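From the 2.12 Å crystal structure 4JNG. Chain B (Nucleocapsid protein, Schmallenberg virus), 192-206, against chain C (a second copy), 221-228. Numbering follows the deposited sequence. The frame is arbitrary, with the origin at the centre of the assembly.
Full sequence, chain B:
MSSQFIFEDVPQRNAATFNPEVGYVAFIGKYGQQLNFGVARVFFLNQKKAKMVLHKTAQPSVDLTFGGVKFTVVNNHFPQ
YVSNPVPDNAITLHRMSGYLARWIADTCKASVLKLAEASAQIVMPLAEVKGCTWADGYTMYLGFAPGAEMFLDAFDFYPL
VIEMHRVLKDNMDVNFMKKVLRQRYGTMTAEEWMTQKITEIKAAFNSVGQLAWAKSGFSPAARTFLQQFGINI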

ATOM      1  N   GLU B 192      14.567 -17.080 -33.205  1.00 38.84           N
ATOM      2  CA  GLU B 192      14.390 -18.165 -34.168  1.00 38.03           C
ATOM      3  C   GLU B 192      12.935 -18.643 -34.212  1.00 37.08           C
ATOM      4  O   GLU B 192      12.339 -18.682 -35.283  1.00 36.22           O
ATOM      5  CB  GLU B 192      15.320 -19.340 -33.840  1.00 40.19           C
ATOM      6  CG  GLU B 192      16.768 -18.949 -33.539  1.00 44.24           C
ATOM      7  CD  GLU B 192      17.715 -19.178 -34.702  1.00 48.21           C
ATOM      8  OE1 GLU B 192      17.708 -20.286 -35.277  1.00 51.73           O
ATOM      9  OE2 GLU B 192      18.484 -18.250 -35.027  1.00 50.91           O
ATOM     10  N   TRP B 193      12.361 -19.006 -33.062  1.00 35.05           N
ATOM     11  CA  TRP B 193      10.959 -19.457 -33.032  1.00 28.90           C
ATOM     12  C   TRP B 193       9.949 -18.318 -33.177  1.00 28.90           C
ATOM     13  O   TRP B 193       8.800 -18.551 -33.566  1.00 29.39           O
ATOM     14  CB  TRP B 193      10.634 -20.309 -31.787  1.00 24.78           C
ATOM     15  CG  TRP B 193      10.772 -19.659 -30.414  1.00 19.12           C
ATOM     16  CD1 TRP B 193      11.750 -19.916 -29.491  1.00 18.50           C
ATOM     17  CD2 TRP B 193       9.879 -18.715 -29.789  1.00 16.28           C
ATOM     18  NE1 TRP B 193      11.539 -19.176 -28.350  1.00 15.31           N
ATOM     19  CE2 TRP B 193      10.399 -18.435 -28.505  1.00 14.99           C
ATOM     20  CE3 TRP B 193       8.703 -18.072 -30.193  1.00 15.79           C
ATOM     21  CZ2 TRP B 193       9.790 -17.535 -27.627  1.00 13.82           C
ATOM     22  CZ3 TRP B 193       8.099 -17.175 -29.317  1.00 15.10           C
ATOM     23  CH2 TRP B 193       8.644 -16.919 -28.047  1.00 14.22           C
ATOM     24  N   MET B 194      10.374 -17.099 -32.863  1.00 30.28           N
ATOM     25  CA  MET B 194       9.511 -15.922 -32.973  1.00 34.80           C
ATOM     26  C   MET B 194       8.913 -15.738 -34.373  1.00 36.00           C
ATOM     27  O   MET B 194       7.806 -15.221 -34.504  1.00 42.87           O
ATOM     28  CB  MET B 194      10.275 -14.662 -32.551  1.00 37.78           C
ATOM     29  CG  MET B 194      10.288 -14.442 -31.045  1.00 41.28           C
ATOM     30  SD  MET B 194      11.657 -13.403 -30.500  1.00 44.87           S
ATOM     31  CE  MET B 194      10.955 -12.628 -29.046  1.00 50.18           C
ATOM     32  N   THR B 195       9.633 -16.165 -35.410  1.00 33.46           N
ATOM     33  CA  THR B 195       9.118 -16.079 -36.785  1.00 37.69           C
ATOM     34  C   THR B 195       9.179 -17.390 -37.589  1.00 39.72           C
ATOM     35  O   THR B 195       8.412 -17.558 -38.538  1.00 41.96           O
ATOM     36  CB  THR B 195       9.818 -14.948 -37.572  1.00 40.93           C
ATOM     37  OG1 THR B 195      11.224 -14.946 -37.284  1.00 40.59           O
ATOM     38  CG2 THR B 195       9.221 -13.593 -37.192  1.00 42.06           C
ATOM     39  N   GLN B 196      10.070 -18.307 -37.218  1.00 38.42           N
ATOM     40  CA  GLN B 196      10.147 -19.613 -37.879  1.00 40.03           C
ATOM     41  C   GLN B 196       9.038 -20.567 -37.409  1.00 42.41           C
ATOM     42  O   GLN B 196       8.712 -21.524 -38.113  1.00 42.49           O
ATOM     43  CB  GLN B 196      11.521 -20.253 -37.655  1.00 39.16           C
ATOM     44  CG  GLN B 196      11.893 -21.318 -38.674  1.00 37.11           C
ATOM     45  CD  GLN B 196      13.193 -22.023 -38.333  1.00 34.27           C
ATOM     46  OE1 GLN B 196      14.022 -21.504 -37.582  1.00 37.32           O
ATOM     47  NE2 GLN B 196      13.380 -23.214 -38.892  1.00 33.53           N
ATOM     48  N   LYS B 197       8.474 -20.310 -36.226  1.00 42.56           N
ATOM     49  CA  LYS B 197       7.339 -21.087 -35.704  1.00 39.75           C
ATOM     50  C   LYS B 197       6.081 -20.223 -35.539  1.00 37.61           C
ATOM     51  O   LYS B 197       5.165 -20.587 -34.802  1.00 39.16           O
ATOM     52  CB  LYS B 197       7.706 -21.736 -34.362  1.00 39.78           C
ATOM     53  CG  LYS B 197       8.805 -22.783 -34.446  1.00 38.52           C
ATOM     54  CD  LYS B 197       8.324 -24.055 -35.127  1.00 40.30           C
ATOM     55  CE  LYS B 197       9.426 -25.101 -35.175  1.00 41.44           C
ATOM     56  NZ  LYS B 197       8.986 -26.357 -35.843  1.00 44.00           N
ATOM     57  N   ILE B 198       6.039 -19.097 -36.251  1.00 36.13           N
ATOM     58  CA  ILE B 198       4.921 -18.143 -36.187  1.00 37.04           C
ATOM     59  C   ILE B 198       3.552 -18.784 -36.503  1.00 38.49           C
ATOM     60  O   ILE B 198       2.534 -18.384 -35.936  1.00 38.17           O
ATOM     61  CB  ILE B 198       5.186 -16.934 -37.130  1.00 34.34           C
ATOM     62  CG1 ILE B 198       4.269 -15.743 -36.803  1.00 31.64           C
ATOM     63  CG2 ILE B 198       5.082 -17.339 -38.597  1.00 32.65           C
ATOM     64  CD1 ILE B 198       4.969 -14.633 -36.046  1.00 25.73           C
ATOM     65  N   THR B 199       3.541 -19.775 -37.397  1.00 36.66           N
ATOM     66  CA  THR B 199       2.307 -20.463 -37.804  1.00 35.11           C
ATOM     67  C   THR B 199       1.725 -21.294 -36.657  1.00 35.32           C
ATOM     68  O   THR B 199       0.520 -21.242 -36.394  1.00 35.48           O
ATOM     69  CB  THR B 199       2.555 -21.380 -39.027  1.00 31.58           C
ATOM     70  OG1 THR B 199       3.086 -20.605 -40.111  1.00 34.29           O
ATOM     71  CG2 THR B 199       1.270 -22.060 -39.488  1.00 22.22           C
ATOM     72  N   GLU B 200       2.585 -22.067 -35.997  1.00 36.75           N
ATOM     73  CA  GLU B 200       2.202 -22.806 -34.789  1.00 36.04           C
ATOM     74  C   GLU B 200       1.707 -21.862 -33.698  1.00 34.99           C
ATOM     75  O   GLU B 200       0.707 -22.140 -33.038  1.00 32.88           O
ATOM     76  CB  GLU B 200       3.379 -23.634 -34.242  1.00 34.34           C
ATOM     77  CG  GLU B 200       3.255 -25.141 -34.438  1.00 37.04           C
ATOM     78  CD  GLU B 200       3.589 -25.595 -35.847  1.00 37.20           C
ATOM     79  OE1 GLU B 200       3.313 -24.845 -36.805  1.00 36.78           O
ATOM     80  OE2 GLU B 200       4.124 -26.716 -35.995  1.00 38.90           O
ATOM     81  N   ILE B 201       2.413 -20.747 -33.517  1.00 36.56           N
ATOM     82  CA  ILE B 201       2.107 -19.810 -32.437  1.00 35.31           C
ATOM     83  C   ILE B 201       0.764 -19.139 -32.689  1.00 35.69           C
ATOM     84  O   ILE B 201      -0.073 -19.068 -31.788  1.00 31.12           O
ATOM     85  CB  ILE B 201       3.213 -18.747 -32.262  1.00 33.99           C
ATOM     86  CG1 ILE B 201       4.532 -19.419 -31.869  1.00 35.66           C
ATOM     87  CG2 ILE B 201       2.830 -17.737 -31.182  1.00 28.35           C
ATOM     88  CD1 ILE B 201       5.756 -18.558 -32.095  1.00 34.98           C
ATOM     89  N   LYS B 202       0.562 -18.663 -33.917  1.00 37.52           N
ATOM     90  CA  LYS B 202      -0.705 -18.041 -34.300  1.00 35.41           C
ATOM     91  C   LYS B 202      -1.849 -19.047 -34.151  1.00 28.62           C
ATOM     92  O   LYS B 202      -2.947 -18.688 -33.722  1.00 25.69           O
ATOM     93  CB  LYS B 202      -0.650 -17.499 -35.736  1.00 38.73           C
ATOM     94  CG  LYS B 202      -1.286 -16.125 -35.912  1.00 41.49           C
ATOM     95  CD  LYS B 202      -2.725 -16.085 -35.420  1.00 41.47           C
ATOM     96  CE  LYS B 202      -3.462 -14.858 -35.933  1.00 40.99           C
ATOM     97  NZ  LYS B 202      -2.856 -13.592 -35.444  1.00 38.79           N
ATOM     98  N   ALA B 203      -1.581 -20.306 -34.496  1.00 25.22           N
ATOM     99  CA  ALA B 203      -2.559 -21.376 -34.313  1.00 24.94           C
ATOM    100  C   ALA B 203      -2.942 -21.518 -32.840  1.00 21.24           C
ATOM    101  O   ALA B 203      -4.114 -21.425 -32.496  1.00 21.37           O
ATOM    102  CB  ALA B 203      -2.024 -22.692 -34.857  1.00 27.40           C
ATOM    103  N   ALA B 204      -1.948 -21.715 -31.975  1.00 20.35           N
ATOM    104  CA  ALA B 204      -2.187 -21.855 -30.529  1.00 18.33           C
ATOM    105  C   ALA B 204      -2.786 -20.588 -29.897  1.00 17.27           C
ATOM    106  O   ALA B 204      -3.609 -20.676 -28.978  1.00 16.51           O
ATOM    107  CB  ALA B 204      -0.904 -22.247 -29.812  1.00 18.30           C
ATOM    108  N   PHE B 205      -2.364 -19.419 -30.381  1.00 15.22           N
ATOM    109  CA  PHE B 205      -2.968 -18.146 -29.979  1.00 16.54           C
ATOM    110  C   PHE B 205      -4.474 -18.165 -30.259  1.00 17.85           C
ATOM    111  O   PHE B 205      -5.276 -17.722 -29.430  1.00 17.97           O
ATOM    112  CB  PHE B 205      -2.304 -16.985 -30.736  1.00 19.33           C
ATOM    113  CG  PHE B 205      -2.830 -15.624 -30.355  1.00 20.73           C
ATOM    114  CD1 PHE B 205      -2.431 -15.015 -29.170  1.00 19.82           C
ATOM    115  CD2 PHE B 205      -3.717 -14.945 -31.183  1.00 23.04           C
ATOM    116  CE1 PHE B 205      -2.910 -13.766 -28.814  1.00 19.83           C
ATOM    117  CE2 PHE B 205      -4.197 -13.689 -30.834  1.00 22.33           C
ATOM    118  CZ  PHE B 205      -3.794 -13.101 -29.647  1.00 21.60           C
ATOM    119  N   ASN B 206      -4.830 -18.687 -31.434  1.00 18.40           N
ATOM    120  CA  ASN B 206      -6.219 -18.873 -31.853  1.00 16.61           C
ATOM    121  C   ASN B 206      -6.962 -19.871 -30.956  1.00 16.97           C
ATOM    122  O   ASN B 206      -8.096 -19.616 -30.544  1.00 16.38           O
ATOM    123  CB  ASN B 206      -6.256 -19.340 -33.318  1.00 15.67           C
ATOM    124  CG  ASN B 206      -7.653 -19.328 -33.908  1.00 13.41           C
ATOM    125  OD1 ASN B 206      -8.367 -18.328 -33.822  1.00 19.93           O
ATOM    126  ND2 ASN B 206      -8.048 -20.437 -34.527  1.00 18.44           N
TER
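Chain C 221-228: AARTFLQQ

Residues 221–228 of chain C carry no regular secondary structure and lie along two helical segments of chain B, 192–196 and 198–206, which are separated by a break at B:Lys197. The two stretches run in the same general sense: C:Arg223 lies nearest B:Met194, with their CA atoms 6.8 Å apart, and C:Leu226 lies nearest B:Lys202, with a CA–CA separation of 9.0 Å. Together they bury 448 Å².

C:Arg223 dominates the contact. Its backbone has a positive phi (68/163), and its CA–CB bond points toward chain B. With chi1 at 128° and chi2 at 129°, both between wells, and chi3 t, the side chain reaches among B:Trp193, B:Met194, B:Ile198 and B:Ile201. C:Arg223 NE comes within 3.0 Å of B:Met194 O, while C:Arg223 NH2 reaches the edge of the B:Trp193 ring, 3.7 Å from B:Trp193 CZ3, and lies 3.9 Å from B:Ile201 CG2. The p rotamer of B:Trp193 (chi1 62°) brings the ring end closer than its sideways CA–CB bond would suggest. B:Met194 CG covers one face of the guanidinium and also packs 3.6 Å from C:Arg223 CG. The nearly extended outer chain of B:Met194, with chi2 and chi3 both t, carries CE to 3.3 Å from C:Ala222 O. The arginine's NH1 is buried without a polar partner in the model.

C:Thr224 turns its CA–CB bond away from chain B, and its OG1 donates a 2.5 Å hydrogen bond to C:Arg223 O. Beyond it, the CA–CB bond of C:Leu226 points toward chain B. C:Leu226 CD2 sits over one face of the B:Phe205 ring, 4.3 Å from B:Phe205 CD2, and C:Leu226 CD1 is 3.4 Å from B:Lys202 NZ. The CA–CB bond of B:Lys202 points sideways to chain C, but the m values of chi2 and chi4 help bring its end nearer the leucine. The CA–CB bond of B:Phe205 points toward chain C, and with chi1 t its CZ lies 3.5 Å from C:Gln227 NE2.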

ATOM      1  N   ALA C 221      12.146  -4.385 -29.752  1.00 68.09           N
ATOM      2  CA  ALA C 221      10.936  -4.712 -30.515  1.00 65.99           C
ATOM      3  C   ALA C 221      11.119  -5.879 -31.495  1.00 65.61           C
ATOM      4  O   ALA C 221      10.514  -5.901 -32.570  1.00 68.88           O
ATOM      5  CB  ALA C 221      10.433  -3.472 -31.248  1.00 68.04           C
ATOM      6  N   ALA C 222      11.955  -6.843 -31.117  1.00 63.80           N
ATOM      7  CA  ALA C 222      12.089  -8.109 -31.825  1.00 55.24           C
ATOM      8  C   ALA C 222      10.822  -8.950 -31.661  1.00 53.51           C
ATOM      9  O   ALA C 222      10.813  -9.952 -30.941  1.00 50.03           O
ATOM     10  CB  ALA C 222      13.305  -8.866 -31.308  1.00 47.46           C
ATOM     11  N   ARG C 223       9.758  -8.524 -32.340  1.00 50.00           N
ATOM     12  CA  ARG C 223       8.468  -9.217 -32.345  1.00 39.33           C
ATOM     13  C   ARG C 223       7.725  -9.193 -30.994  1.00 31.13           C
ATOM     14  O   ARG C 223       8.311  -8.930 -29.940  1.00 27.21           O
ATOM     15  CB  ARG C 223       8.615 -10.633 -32.943  1.00 44.08           C
ATOM     16  CG  ARG C 223       8.064 -11.775 -32.104  1.00 44.59           C
ATOM     17  CD  ARG C 223       7.151 -12.666 -32.925  1.00 45.48           C
ATOM     18  NE  ARG C 223       6.460 -13.759 -32.221  1.00 44.12           N
ATOM     19  CZ  ARG C 223       6.088 -13.801 -30.934  1.00 44.25           C
ATOM     20  NH1 ARG C 223       6.315 -12.810 -30.075  1.00 44.77           N
ATOM     21  NH2 ARG C 223       5.459 -14.885 -30.491  1.00 43.64           N
ATOM     22  N   THR C 224       6.426  -9.491 -31.072  1.00 24.43           N
ATOM     23  CA  THR C 224       5.420  -9.247 -30.029  1.00 22.58           C
ATOM     24  C   THR C 224       4.166  -8.809 -30.763  1.00 24.23           C
ATOM     25  O   THR C 224       3.040  -9.099 -30.360  1.00 24.53           O
ATOM     26  CB  THR C 224       5.792  -8.101 -29.049  1.00 20.13           C
ATOM     27  OG1 THR C 224       6.676  -8.587 -28.030  1.00 22.51           O
ATOM     28  CG2 THR C 224       4.547  -7.509 -28.370  1.00 19.46           C
ATOM     29  N   PHE C 225       4.394  -8.146 -31.890  1.00 27.74           N
ATOM     30  CA  PHE C 225       3.543  -7.061 -32.329  1.00 29.99           C
ATOM     31  C   PHE C 225       2.435  -7.515 -33.271  1.00 29.83           C
ATOM     32  O   PHE C 225       1.964  -6.776 -34.132  1.00 29.94           O
ATOM     33  CB  PHE C 225       4.443  -5.949 -32.876  1.00 31.32           C
ATOM     34  CG  PHE C 225       5.524  -5.547 -31.900  1.00 30.03           C
ATOM     35  CD1 PHE C 225       5.272  -4.592 -30.922  1.00 27.82           C
ATOM     36  CD2 PHE C 225       6.770  -6.158 -31.920  1.00 29.47           C
ATOM     37  CE1 PHE C 225       6.239  -4.232 -30.002  1.00 24.53           C
ATOM     38  CE2 PHE C 225       7.747  -5.798 -31.002  1.00 29.05           C
ATOM     39  CZ  PHE C 225       7.481  -4.833 -30.042  1.00 25.89           C
ATOM     40  N   LEU C 226       2.033  -8.762 -33.063  1.00 30.64           N
ATOM     41  CA  LEU C 226       0.694  -9.234 -33.366  1.00 30.24           C
ATOM     42  C   LEU C 226      -0.331  -8.302 -32.704  1.00 32.56           C
ATOM     43  O   LEU C 226      -1.421  -8.099 -33.239  1.00 30.26           O
ATOM     44  CB  LEU C 226       0.541 -10.664 -32.831  1.00 30.52           C
ATOM     45  CG  LEU C 226      -0.357 -11.666 -33.553  1.00 31.06           C
ATOM     46  CD1 LEU C 226       0.016 -11.755 -35.027  1.00 33.53           C
ATOM     47  CD2 LEU C 226      -0.236 -13.025 -32.871  1.00 29.57           C
ATOM     48  N   GLN C 227       0.021  -7.751 -31.538  1.00 35.79           N
ATOM     49  CA  GLN C 227      -0.802  -6.743 -30.855  1.00 36.34           C
ATOM     50  C   GLN C 227       0.024  -5.570 -30.295  1.00 36.42           C
ATOM     51  O   GLN C 227       0.335  -4.634 -31.040  1.00 39.59           O
ATOM     52  CB  GLN C 227      -1.646  -7.392 -29.757  1.00 35.89           C
ATOM     53  CG  GLN C 227      -2.801  -8.233 -30.276  1.00 35.68           C
ATOM     54  CD  GLN C 227      -2.407  -9.658 -30.621  1.00 40.58           C
ATOM     55  OE1 GLN C 227      -1.444 -10.202 -30.077  1.00 42.62           O
ATOM     56  NE2 GLN C 227      -3.162 -10.276 -31.526  1.00 42.56           N
ATOM     57  N   GLN C 228       0.378  -5.605 -29.005  1.00 30.22           N
ATOM     58  CA  GLN C 228       1.118  -4.492 -28.376  1.00 28.65           C
ATOM     59  C   GLN C 228       2.597  -4.542 -28.709  1.00 27.05           C
ATOM     60  O   GLN C 228       2.979  -5.099 -29.726  1.00 23.56           O
ATOM     61  CB  GLN C 228       0.939  -4.474 -26.850  1.00 27.66           C
ATOM     62  CG  GLN C 228      -0.087  -3.469 -26.349  1.00 26.66           C
ATOM     63  CD  GLN C 228      -1.513  -3.849 -26.700  1.00 27.65           C
ATOM     64  OE1 GLN C 228      -1.754  -4.730 -27.528  1.00 23.25           O
ATOM     65  NE2 GLN C 228      -2.471  -3.178 -26.069  1.00 30.07           N
TER